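Pyrsv_gp04 (Pyrobaculum spherical virus, PDB 2VXZ) is of unknown function but probably acts as a viral transcriptional regulator that binds DNA through an N-terminal winged-helix domain. Local coordinates at residues A[17-22]-A[28-33]; A[46-49]-A[53-56]; A[57-62]-A[131-136]; A[140-145]-A[149-154]. All coordinates share one frame; numbering follows the deposited sequence.

Interaction 1. Residues A[17-22]-A[28-33]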
loop_
_atom_site.group_PDB
_atom_site.type_symbol
_atom_site.label_atom_id
_atom_site.label_comp_id
_atom_site.label_asym_id
_atom_site.label_seq_id
_atom_site.Cartn_x
_atom_site.Cartn_y
_atom_site.Cartn_z
ATOM N N LEU A 17 -10.672 -13.134 1.566
ATOM C CA LEU A 17 -9.619 -13.865 2.283
ATOM C C LEU A 17 -8.620 -14.517 1.316
ATOM O O LEU A 17 -7.407 -14.503 1.552
ATOM C CB LEU A 17 -10.233 -14.899 3.223
ATOM C CG LEU A 17 -10.984 -14.306 4.427
ATOM C CD1 LEU A 17 -11.628 -15.423 5.260
ATOM C CD2 LEU A 17 -10.083 -13.434 5.307
ATOM N N ALA A 18 -9.132 -15.054 0.213
ATOM C CA ALA A 18 -8.264 -15.645 -0.816
ATOM C C ALA A 18 -7.349 -14.601 -1.449
ATOM O O ALA A 18 -6.153 -14.839 -1.635
ATOM C CB ALA A 18 -9.094 -16.301 -1.872
ATOM N N LEU A 19 -7.920 -13.450 -1.789
ATOM C CA LEU A 19 -7.165 -12.347 -2.378
ATOM C C LEU A 19 -6.036 -11.902 -1.441
ATOM O O LEU A 19 -4.934 -11.611 -1.887
ATOM C CB LEU A 19 -8.111 -11.182 -2.690
ATOM C CG LEU A 19 -7.714 -10.047 -3.621
ATOM C CD1 LEU A 19 -7.242 -10.578 -4.964
ATOM C CD2 LEU A 19 -8.886 -9.058 -3.806
ATOM N N LEU A 20 -6.318 -11.860 -0.140
ATOM C CA LEU A 20 -5.313 -11.479 0.858
ATOM C C LEU A 20 -4.251 -12.532 1.186
ATOM O O LEU A 20 -3.254 -12.205 1.833
ATOM C CB LEU A 20 -5.996 -11.059 2.162
ATOM C CG LEU A 20 -6.887 -9.827 2.055
ATOM C CD1 LEU A 20 -7.632 -9.631 3.356
ATOM C CD2 LEU A 20 -6.075 -8.582 1.671
ATOM N N ALA A 21 -4.450 -13.782 0.776
ATOM C CA ALA A 21 -3.487 -14.846 1.081
ATOM C C ALA A 21 -2.087 -14.514 0.585
ATOM O O ALA A 21 -1.104 -14.886 1.211
ATOM C CB ALA A 21 -3.949 -16.182 0.495
ATOM N N ASP A 22 -2.010 -13.802 -0.534
ATOM C CA ASP A 22 -0.745 -13.437 -1.152
ATOM C C ASP A 22 -0.150 -12.131 -0.606
ATOM O O ASP A 22 1.031 -11.845 -0.829
ATOM C CB ASP A 22 -0.922 -13.332 -2.674
ATOM C CG ASP A 22 -2.345 -12.978 -3.077
ATOM O OD1 ASP A 22 -2.566 -11.859 -3.593
ATOM O OD2 ASP A 22 -3.253 -13.824 -2.862
ATOM N N SER A 28 -9.410 -0.225 -1.779
ATOM C CA SER A 28 -9.582 0.141 -3.189
ATOM C C SER A 28 -9.177 -0.974 -4.150
ATOM O O SER A 28 -9.851 -1.196 -5.152
ATOM C CB SER A 28 -8.840 1.433 -3.546
ATOM O OG SER A 28 -7.479 1.338 -3.199
ATOM N N LEU A 29 -8.091 -1.679 -3.846
ATOM C CA LEU A 29 -7.664 -2.770 -4.709
ATOM C C LEU A 29 -8.639 -3.936 -4.608
ATOM O O LEU A 29 -9.013 -4.529 -5.629
ATOM C CB LEU A 29 -6.252 -3.230 -4.369
ATOM C CG LEU A 29 -5.673 -4.319 -5.271
ATOM C CD1 LEU A 29 -5.724 -3.935 -6.754
ATOM C CD2 LEU A 29 -4.237 -4.650 -4.852
ATOM N N ILE A 30 -9.062 -4.254 -3.383
ATOM C CA ILE A 30 -10.082 -5.304 -3.173
ATOM C C ILE A 30 -11.362 -5.010 -3.953
ATOM O O ILE A 30 -11.876 -5.876 -4.664
ATOM C CB ILE A 30 -10.380 -5.491 -1.642
ATOM C CG1 ILE A 30 -9.130 -6.015 -0.942
ATOM C CG2 ILE A 30 -11.562 -6.463 -1.418
ATOM C CD1 ILE A 30 -9.111 -5.833 0.569
ATOM N N GLN A 31 -11.889 -3.786 -3.828
ATOM C CA GLN A 31 -13.079 -3.375 -4.583
ATOM C C GLN A 31 -12.927 -3.610 -6.074
ATOM O O GLN A 31 -13.831 -4.136 -6.717
ATOM C CB GLN A 31 -13.352 -1.888 -4.425
ATOM C CG GLN A 31 -13.753 -1.465 -3.074
ATOM C CD GLN A 31 -13.647 0.038 -2.931
ATOM O OE1 GLN A 31 -13.013 0.544 -2.013
ATOM N NE2 GLN A 31 -14.244 0.760 -3.875
ATOM N N GLN A 32 -11.791 -3.177 -6.609
ATOM C CA GLN A 32 -11.523 -3.264 -8.039
ATOM C C GLN A 32 -11.432 -4.715 -8.493
ATOM O O GLN A 32 -12.092 -5.116 -9.473
ATOM C CB GLN A 32 -10.243 -2.500 -8.397
ATOM C CG GLN A 32 -9.940 -2.473 -9.899
ATOM C CD GLN A 32 -9.175 -3.683 -10.397
ATOM O OE1 GLN A 32 -8.246 -4.159 -9.748
ATOM N NE2 GLN A 32 -9.560 -4.180 -11.568
ATOM N N ARG A 33 -10.642 -5.501 -7.765
ATOM C CA ARG A 33 -10.363 -6.871 -8.151
ATOM C C ARG A 33 -11.611 -7.716 -8.151
ATOM O O ARG A 33 -11.767 -8.579 -9.015
ATOM C CB ARG A 33 -9.327 -7.492 -7.213
ATOM C CG ARG A 33 -7.917 -7.012 -7.464
ATOM C CD ARG A 33 -7.362 -7.596 -8.738
ATOM N NE ARG A 33 -6.008 -7.134 -9.012
ATOM C CZ ARG A 33 -4.902 -7.650 -8.491
ATOM N NH1 ARG A 33 -4.956 -8.661 -7.630
ATOM N NH2 ARG A 33 -3.728 -7.133 -8.820
#
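The C-terminal part of helix 7-20 packs beside helix 27-34, their backbones nearest at Leu-19 and Ile-30, whose CA atoms lie 7.7 Å apart; no hydrogen bond joins the two segments. Leu-19 carries most of the contact. With CG anti to the backbone N (chi1 -164°), its two methyls reach the second helix and divide the work. Leu-19 CD2 rests against the helix surface itself, 3.8 Å from Arg-33 CB and 4.0 Å from Ile-30 CA. Leu-19 CD1 instead comes to the edge of the Arg-33 guanidinium, 4.0 Å from NH1, where the two side chains cross at about a right angle. One turn earlier on that helix, Ile-30 extends CD1 to meet Leu-20 CD2 at 4.2 Å. The Leu-20 and Ile-30 pair is buried and continues inward onto Val-65 of strand 62-66, while the Arg-33 end lies at the surface. Asp-22 OD1 stands 5.7 Å from Arg-33 NH1, too far for an ion pair; it forms a salt bridge with Lys-25, which also bonds Leu-19 O. Helix, short strand, then helix 27-34 leading into helix 38-50 is consistent with a winged helix-turn-helix domain, in which this contact would join the first two helices.

Interaction 2. Residues A[46-49]-A[53-56]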
loop_
_atom_site.group_PDB
_atom_site.type_symbol
_atom_site.label_atom_id
_atom_site.label_comp_id
_atom_site.label_asym_id
_atom_site.label_seq_id
_atom_site.Cartn_x
_atom_site.Cartn_y
_atom_site.Cartn_z
ATOM N N TYR A 46 -15.388 -5.223 7.429
ATOM C CA TYR A 46 -15.859 -5.098 8.797
ATOM C C TYR A 46 -16.274 -6.447 9.413
ATOM O O TYR A 46 -15.915 -6.765 10.562
ATOM C CB TYR A 46 -17.032 -4.119 8.838
ATOM C CG TYR A 46 -17.683 -3.995 10.191
ATOM C CD1 TYR A 46 -17.049 -3.324 11.229
ATOM C CD2 TYR A 46 -18.931 -4.542 10.434
ATOM C CE1 TYR A 46 -17.649 -3.211 12.477
ATOM C CE2 TYR A 46 -19.536 -4.429 11.678
ATOM C CZ TYR A 46 -18.886 -3.765 12.690
ATOM O OH TYR A 46 -19.500 -3.654 13.920
ATOM N N VAL A 47 -17.041 -7.229 8.665
ATOM C CA VAL A 47 -17.457 -8.537 9.136
ATOM C C VAL A 47 -16.237 -9.426 9.428
ATOM O O VAL A 47 -16.196 -10.098 10.458
ATOM C CB VAL A 47 -18.407 -9.216 8.131
ATOM C CG1 VAL A 47 -18.615 -10.684 8.480
ATOM C CG2 VAL A 47 -19.749 -8.478 8.099
ATOM N N LEU A 48 -15.266 -9.430 8.518
ATOM C CA LEU A 48 -14.016 -10.196 8.712
ATOM C C LEU A 48 -13.225 -9.734 9.944
ATOM O O LEU A 48 -12.680 -10.564 10.691
ATOM C CB LEU A 48 -13.129 -10.130 7.466
ATOM C CG LEU A 48 -13.646 -10.891 6.241
ATOM C CD1 LEU A 48 -12.776 -10.584 5.014
ATOM C CD2 LEU A 48 -13.719 -12.411 6.486
ATOM N N GLU A 49 -13.190 -8.422 10.156
ATOM C CA GLU A 49 -12.495 -7.827 11.296
ATOM C C GLU A 49 -13.158 -8.261 12.602
ATOM O O GLU A 49 -12.479 -8.625 13.561
ATOM C CB GLU A 49 -12.504 -6.305 11.146
ATOM C CG GLU A 49 -11.501 -5.530 11.975
ATOM C CD GLU A 49 -11.427 -4.061 11.535
ATOM O OE1 GLU A 49 -12.447 -3.532 11.033
ATOM O OE2 GLU A 49 -10.357 -3.446 11.680
ATOM N N ARG A 53 -10.573 -12.264 11.455
ATOM C CA ARG A 53 -9.897 -12.815 10.259
ATOM C C ARG A 53 -9.007 -11.822 9.522
ATOM O O ARG A 53 -8.116 -12.227 8.774
ATOM C CB ARG A 53 -10.921 -13.359 9.259
ATOM C CG ARG A 53 -11.821 -14.474 9.776
ATOM C CD ARG A 53 -11.042 -15.711 10.226
ATOM N NE ARG A 53 -10.219 -16.326 9.177
ATOM C CZ ARG A 53 -10.594 -17.341 8.389
ATOM N NH1 ARG A 53 -11.810 -17.866 8.476
ATOM N NH2 ARG A 53 -9.745 -17.833 7.492
ATOM N N VAL A 54 -9.258 -10.532 9.700
ATOM C CA VAL A 54 -8.383 -9.511 9.140
ATOM C C VAL A 54 -8.134 -8.418 10.155
ATOM O O VAL A 54 -8.850 -8.307 11.163
ATOM C CB VAL A 54 -8.960 -8.856 7.863
ATOM C CG1 VAL A 54 -9.255 -9.893 6.799
ATOM C CG2 VAL A 54 -10.211 -8.029 8.203
ATOM N N THR A 55 -7.111 -7.616 9.872
ATOM C CA THR A 55 -6.799 -6.416 10.627
ATOM C C THR A 55 -6.722 -5.251 9.649
ATOM O O THR A 55 -6.212 -5.409 8.544
ATOM C CB THR A 55 -5.416 -6.522 11.328
ATOM O OG1 THR A 55 -5.310 -7.774 12.017
ATOM C CG2 THR A 55 -5.238 -5.386 12.311
ATOM N N ARG A 56 -7.216 -4.086 10.055
ATOM C CA ARG A 56 -7.073 -2.874 9.252
ATOM C C ARG A 56 -5.967 -2.039 9.843
ATOM O O ARG A 56 -6.013 -1.702 11.017
ATOM C CB ARG A 56 -8.362 -2.054 9.247
ATOM C CG ARG A 56 -9.512 -2.719 8.542
ATOM C CD ARG A 56 -10.767 -1.860 8.620
ATOM N NE ARG A 56 -10.741 -0.774 7.642
ATOM C CZ ARG A 56 -10.641 0.525 7.920
ATOM N NH1 ARG A 56 -10.543 0.968 9.165
ATOM N NH2 ARG A 56 -10.635 1.397 6.922
HETATM O O HOH W 1 -9.798 -8.514 13.719
HETATM O O HOH W 2 -10.755 -0.810 12.049
#
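Leu-48 and Val-54 make the apolar part of this contact, where helix 38-50 ends and the chain doubles back into strand 55-59. Leu-48 CB lies 3.7 Å from Val-54 CG2, and the other methyl, CG1, meets both CB and CD1 of the leucine. Val-54 holds CG2 between its backbone N and carbonyl carbon, which brings that methyl up to the helix backbone, 3.6 Å from Glu-49 N. Both residues are buried, Leu-48 on Leu-13 and Ile-16 of helix 7-20, Val-54 on Leu-20 and Val-65. In a winged helix the third helix is commonly the recognition helix and the hairpin after it the wing; by this topology helix 38-50 and strands 55-59 and 62-66 probably fill those places. The one direct hydrogen bond runs from Arg-53 N to Leu-48 O, 2.8 Å away. Water 1 links backbone to backbone, donating to Glu-49 O and Val-54 O. The charged groups meet less directly. Glu-49, extended beyond CG, lays its carboxylate across the aliphatic stem of Arg-56, with Glu-49 OE2 3.3 Å from Arg-56 CG, and the carboxylate and guanidinium planes stand 69° apart. Glu-49 OE1 is 4.7 Å from Arg-56 NE, so no salt bridge forms; water 2 donates to Glu-49 OE2 and accepts a weak bond from Arg-56 NH1 in the guanidinium plane.

Interaction 3. Residues A[57-62]-A[131-136]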
loop_
_atom_site.group_PDB
_atom_site.type_symbol
_atom_site.label_atom_id
_atom_site.label_comp_id
_atom_site.label_asym_id
_atom_site.label_seq_id
_atom_site.Cartn_x
_atom_site.Cartn_y
_atom_site.Cartn_z
ATOM N N VAL A 57 -4.972 -1.715 9.028
ATOM C CA VAL A 57 -3.864 -0.893 9.458
ATOM C C VAL A 57 -3.876 0.409 8.682
ATOM O O VAL A 57 -3.846 0.413 7.448
ATOM C CB VAL A 57 -2.530 -1.624 9.259
ATOM C CG1 VAL A 57 -1.368 -0.754 9.715
ATOM C CG2 VAL A 57 -2.550 -2.933 10.022
ATOM N N ALA A 58 -3.937 1.520 9.411
ATOM C CA ALA A 58 -3.900 2.836 8.803
ATOM C C ALA A 58 -2.522 3.056 8.199
ATOM O O ALA A 58 -1.508 2.808 8.845
ATOM C CB ALA A 58 -4.211 3.916 9.837
ATOM N N PHE A 59 -2.499 3.484 6.947
ATOM C CA PHE A 59 -1.254 3.748 6.248
ATOM C C PHE A 59 -1.408 5.088 5.554
ATOM O O PHE A 59 -1.619 5.171 4.341
ATOM C CB PHE A 59 -0.937 2.622 5.268
ATOM C CG PHE A 59 0.496 2.601 4.817
ATOM C CD1 PHE A 59 1.438 1.826 5.490
ATOM C CD2 PHE A 59 0.907 3.355 3.724
ATOM C CE1 PHE A 59 2.752 1.796 5.081
ATOM C CE2 PHE A 59 2.231 3.334 3.308
ATOM C CZ PHE A 59 3.155 2.551 3.987
ATOM N N GLY A 60 -1.300 6.139 6.359
ATOM C CA GLY A 60 -1.612 7.488 5.914
ATOM C C GLY A 60 -3.114 7.614 5.787
ATOM O O GLY A 60 -3.841 7.304 6.730
ATOM N N ASN A 61 -3.575 8.021 4.610
ATOM C CA ASN A 61 -5.002 8.210 4.352
ATOM C C ASN A 61 -5.700 6.978 3.753
ATOM O O ASN A 61 -6.916 6.995 3.580
ATOM C CB ASN A 61 -5.210 9.425 3.441
ATOM C CG ASN A 61 -4.636 10.715 4.025
ATOM O OD1 ASN A 61 -4.201 11.599 3.285
ATOM N ND2 ASN A 61 -4.637 10.829 5.351
ATOM N N VAL A 62 -4.945 5.922 3.431
ATOM C CA VAL A 62 -5.524 4.636 3.016
ATOM C C VAL A 62 -5.461 3.662 4.188
ATOM O O VAL A 62 -4.683 3.844 5.121
ATOM C CB VAL A 62 -4.791 3.982 1.801
ATOM C CG1 VAL A 62 -4.397 5.016 0.749
ATOM C CG2 VAL A 62 -3.568 3.201 2.253
ATOM N N LEU A 131 2.618 7.008 -0.847
ATOM C CA LEU A 131 4.081 6.954 -1.025
ATOM C C LEU A 131 4.825 7.936 -0.086
ATOM O O LEU A 131 5.947 7.658 0.364
ATOM C CB LEU A 131 4.435 7.228 -2.484
ATOM C CG LEU A 131 4.003 6.132 -3.467
ATOM C CD1 LEU A 131 4.283 6.577 -4.879
ATOM C CD2 LEU A 131 4.692 4.809 -3.184
ATOM N N ASN A 132 4.200 9.076 0.208
ATOM C CA ASN A 132 4.747 10.020 1.179
ATOM C C ASN A 132 4.842 9.369 2.555
ATOM O O ASN A 132 5.833 9.517 3.253
ATOM C CB ASN A 132 3.872 11.268 1.281
ATOM C CG ASN A 132 4.492 12.341 2.137
ATOM O OD1 ASN A 132 5.589 12.799 1.853
ATOM N ND2 ASN A 132 3.778 12.766 3.197
ATOM N N HIS A 133 3.795 8.640 2.937
ATOM C CA HIS A 133 3.785 7.959 4.224
ATOM C C HIS A 133 4.913 6.927 4.304
ATOM O O HIS A 133 5.602 6.817 5.326
ATOM C CB HIS A 133 2.431 7.293 4.452
ATOM C CG HIS A 133 2.284 6.723 5.823
ATOM N ND1 HIS A 133 1.979 7.497 6.923
ATOM C CD2 HIS A 133 2.432 5.460 6.277
ATOM C CE1 HIS A 133 1.928 6.725 7.991
ATOM N NE2 HIS A 133 2.208 5.487 7.629
ATOM N N LEU A 134 5.108 6.195 3.211
ATOM C CA LEU A 134 6.169 5.193 3.110
ATOM C C LEU A 134 7.535 5.861 3.228
ATOM O O LEU A 134 8.427 5.378 3.948
ATOM C CB LEU A 134 6.049 4.437 1.776
ATOM C CG LEU A 134 7.034 3.292 1.484
ATOM C CD1 LEU A 134 7.062 2.245 2.606
ATOM C CD2 LEU A 134 6.729 2.627 0.134
ATOM N N LEU A 135 7.721 6.964 2.512
ATOM C CA LEU A 135 9.012 7.655 2.553
ATOM C C LEU A 135 9.306 8.168 3.960
ATOM O O LEU A 135 10.439 8.103 4.443
ATOM C CB LEU A 135 9.078 8.799 1.538
ATOM C CG LEU A 135 9.204 8.413 0.074
ATOM C CD1 LEU A 135 9.055 9.620 -0.830
ATOM C CD2 LEU A 135 10.527 7.715 -0.219
ATOM N N LYS A 136 8.290 8.668 4.633
ATOM C CA LYS A 136 8.482 9.191 5.982
ATOM C C LYS A 136 8.857 8.073 6.960
ATOM O O LYS A 136 9.619 8.286 7.920
ATOM C CB LYS A 136 7.206 9.910 6.412
ATOM C CG LYS A 136 7.385 11.018 7.397
ATOM C CD LYS A 136 6.077 11.776 7.537
ATOM C CE LYS A 136 6.287 13.265 7.394
ATOM N NZ LYS A 136 5.030 14.026 7.663
#
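His-133 of helix 125-139 directs an edge of its imidazole at the face of Phe-59, a T-shaped pair with ring centroids 4.6 Å apart and planes at 65°. The leading atom is His-133 CD2, which stands 3.5 Å above the phenyl plane, over its centre. One face of the same imidazole covers the turn after Phe-59: Gly-60 N sits above the ring centre, and Gly-60 CA makes a CH-pi contact 4.1 Å from the centroid. On the next helix residue, Leu-134 CB touches Phe-59 CZ at 4.1 Å. In both aromatic residues CG is anti to the backbone N (chi1 -163° for Phe-59, -173° for His-133), which sends the rings across the gap between strand and helix. A type II' turn from Phe-59 to Val-62, flanked by the bond from Phe-59 N to Val-62 O (2.9 Å), sets the position of Gly-60. Tyr-72, Met-79, Phe-130 and Met-137 pack round Phe-59, and Asn-61 OD1 bonds Ser-129 OG. The tip of the probable wing is thus docked on a helix far along the chain. With no hydrogen bond between the segments, their attraction rests on ring contacts and dispersion, and the electron-rich phenyl face probably favours the polarised imidazole C-H.

Interaction 4. Residues A[140-145]-A[149-154]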
loop_
_atom_site.group_PDB
_atom_site.type_symbol
_atom_site.label_atom_id
_atom_site.label_comp_id
_atom_site.label_asym_id
_atom_site.label_seq_id
_atom_site.Cartn_x
_atom_site.Cartn_y
_atom_site.Cartn_z
ATOM N N GLY A 140 12.340 9.381 7.805
ATOM C CA GLY A 140 11.945 10.363 8.812
ATOM C C GLY A 140 11.322 11.597 8.191
ATOM O O GLY A 140 10.998 11.607 7.004
ATOM N N GLU A 141 11.175 12.650 8.992
ATOM C CA GLU A 141 10.517 13.870 8.528
ATOM C C GLU A 141 11.278 14.508 7.377
ATOM O O GLU A 141 12.504 14.528 7.378
ATOM C CB GLU A 141 10.383 14.879 9.657
ATOM C CG GLU A 141 9.541 14.406 10.807
ATOM C CD GLU A 141 8.109 14.190 10.426
ATOM O OE1 GLU A 141 7.558 15.019 9.671
ATOM O OE2 GLU A 141 7.530 13.184 10.871
ATOM N N PRO A 142 10.549 15.049 6.396
ATOM C CA PRO A 142 11.215 15.573 5.212
ATOM C C PRO A 142 12.016 16.849 5.451
ATOM O O PRO A 142 11.716 17.619 6.370
ATOM C CB PRO A 142 10.054 15.872 4.263
ATOM C CG PRO A 142 8.911 16.122 5.131
ATOM C CD PRO A 142 9.085 15.211 6.315
ATOM N N TYR A 143 13.031 17.046 4.613
ATOM C CA TYR A 143 13.828 18.268 4.620
ATOM C C TYR A 143 13.040 19.455 4.036
ATOM O O TYR A 143 13.077 20.562 4.585
ATOM C CB TYR A 143 15.108 18.030 3.826
ATOM C CG TYR A 143 16.023 19.214 3.742
ATOM C CD1 TYR A 143 16.493 19.840 4.897
ATOM C CD2 TYR A 143 16.464 19.680 2.508
ATOM C CE1 TYR A 143 17.342 20.930 4.815
ATOM C CE2 TYR A 143 17.309 20.757 2.414
ATOM C CZ TYR A 143 17.752 21.385 3.565
ATOM O OH TYR A 143 18.613 22.463 3.480
ATOM N N VAL A 144 12.344 19.206 2.930
ATOM C CA VAL A 144 11.486 20.198 2.296
ATOM C C VAL A 144 10.055 19.738 2.527
ATOM O O VAL A 144 9.689 18.613 2.182
ATOM C CB VAL A 144 11.788 20.349 0.769
ATOM C CG1 VAL A 144 10.908 21.416 0.125
ATOM C CG2 VAL A 144 13.276 20.668 0.541
ATOM N N LYS A 145 9.248 20.614 3.122
ATOM C CA LYS A 145 7.926 20.238 3.617
ATOM C C LYS A 145 6.762 20.746 2.764
ATOM O O LYS A 145 5.698 20.117 2.743
ATOM C CB LYS A 145 7.764 20.722 5.067
ATOM C CG LYS A 145 8.551 19.897 6.107
ATOM C CD LYS A 145 9.123 20.769 7.240
ATOM C CE LYS A 145 9.440 19.961 8.497
ATOM N NZ LYS A 145 10.169 18.674 8.242
ATOM N N THR A 149 7.191 17.251 -1.057
ATOM C CA THR A 149 8.043 16.869 0.059
ATOM C C THR A 149 9.324 16.274 -0.492
ATOM O O THR A 149 9.283 15.514 -1.438
ATOM C CB THR A 149 7.391 15.817 0.996
ATOM O OG1 THR A 149 6.697 14.827 0.220
ATOM C CG2 THR A 149 6.430 16.474 1.961
ATOM N N VAL A 150 10.449 16.639 0.094
ATOM C CA VAL A 150 11.731 16.086 -0.296
ATOM C C VAL A 150 12.448 15.507 0.932
ATOM O O VAL A 150 12.617 16.184 1.942
ATOM C CB VAL A 150 12.624 17.135 -1.003
ATOM C CG1 VAL A 150 13.916 16.491 -1.456
ATOM C CG2 VAL A 150 11.873 17.730 -2.207
ATOM N N TYR A 151 12.843 14.242 0.811
ATOM C CA TYR A 151 13.483 13.458 1.876
ATOM C C TYR A 151 14.944 13.258 1.522
ATOM O O TYR A 151 15.258 12.983 0.375
ATOM C CB TYR A 151 12.798 12.078 1.991
ATOM C CG TYR A 151 11.370 12.191 2.464
ATOM C CD1 TYR A 151 11.072 12.143 3.818
ATOM C CD2 TYR A 151 10.326 12.432 1.573
ATOM C CE1 TYR A 151 9.754 12.303 4.273
ATOM C CE2 TYR A 151 9.009 12.595 2.022
ATOM C CZ TYR A 151 8.735 12.518 3.375
ATOM O OH TYR A 151 7.439 12.697 3.831
ATOM N N LEU A 152 15.820 13.375 2.515
ATOM C CA LEU A 152 17.244 13.125 2.332
ATOM C C LEU A 152 17.485 11.649 2.574
ATOM O O LEU A 152 17.167 11.138 3.652
ATOM C CB LEU A 152 18.071 13.958 3.314
ATOM C CG LEU A 152 17.921 15.468 3.203
ATOM C CD1 LEU A 152 18.680 16.168 4.335
ATOM C CD2 LEU A 152 18.406 15.951 1.832
ATOM N N THR A 153 18.043 10.963 1.583
ATOM C CA THR A 153 18.267 9.517 1.723
ATOM C C THR A 153 19.337 9.220 2.784
ATOM O O THR A 153 19.302 8.168 3.430
ATOM C CB THR A 153 18.552 8.826 0.365
ATOM O OG1 THR A 153 19.689 9.428 -0.269
ATOM C CG2 THR A 153 17.310 8.903 -0.553
ATOM N N ALA A 154 20.240 10.178 3.035
ATOM C CA ALA A 154 21.192 10.056 4.162
ATOM C C ALA A 154 20.540 9.898 5.546
ATOM O O ALA A 154 21.198 9.481 6.503
ATOM C CB ALA A 154 22.125 11.267 4.179
HETATM O O HOH W 3 14.916 14.353 4.977
#
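Pro-142 and Tyr-151 lie side by side and point the same way, with the proline CB over one face of the phenol. Pro-142 CB is 3.6 Å above the phenol plane, displaced toward the rim, in a CH-pi contact 18° off the ring normal. The edge of the same ring is met in its plane by Gly-140 O, 3.1 Å from Tyr-151 CE1. Tyr-151 turns CG anti to its carbonyl carbon (chi1 -66°), and the ring runs back over helix 125-139, where its OH and that of Thr-149 share Asn-132 OD1. Val-144 and Val-150 likewise lie side by side, pointing the same way, CB to CB 3.8 Å, while Tyr-143 and Leu-152 cross at a slant, with Tyr-143 CB 3.9 Å from Leu-152 CG. Between these pairs the backbones form a single antiparallel bridge with a classic beta bulge, since Tyr-143 and Val-144 both face Val-150. Val-150 N bonds Val-144 O at 3.0 Å. In return Val-150 O takes Val-144 N at a nearly straight 171°, and Tyr-143 N only weakly. Lys-145 NZ curls back to Pro-142 O, 2.6 Å away and in the carbonyl plane. Water 3 accepts from Leu-152 N and donates weakly to Glu-141 O. Two converging hydroxyls at Asn-132 OD1 probably fix that amide's rotation, whereas Val-150 O accepts two N-H groups, one strongly and one weakly, as fits the bulge.

How the interactions relate
Interactions 1 and 2 belong to one probable winged-helix core: they touch through Leu-17, which packs on Leu-48, Arg-53 and Val-54, and through Leu-20 on Val-54. Both are partly buried and mainly apolar, but interaction 2 adds charged groups and waters at its rim. Interaction 3 continues strand 55-59 from interaction 2 and lies nearest the chain's centre, about 8 Å from it centre to centre, where aromatic contacts join the probable wing to helix 125-139. Through Asn-132 that helix also meets interaction 4, a surface contact that combines backbone hydrogen bonds with CH-pi and apolar packing. Interactions 1 and 4, about 32 Å apart between centres, lie on opposite sides of the chain's centre.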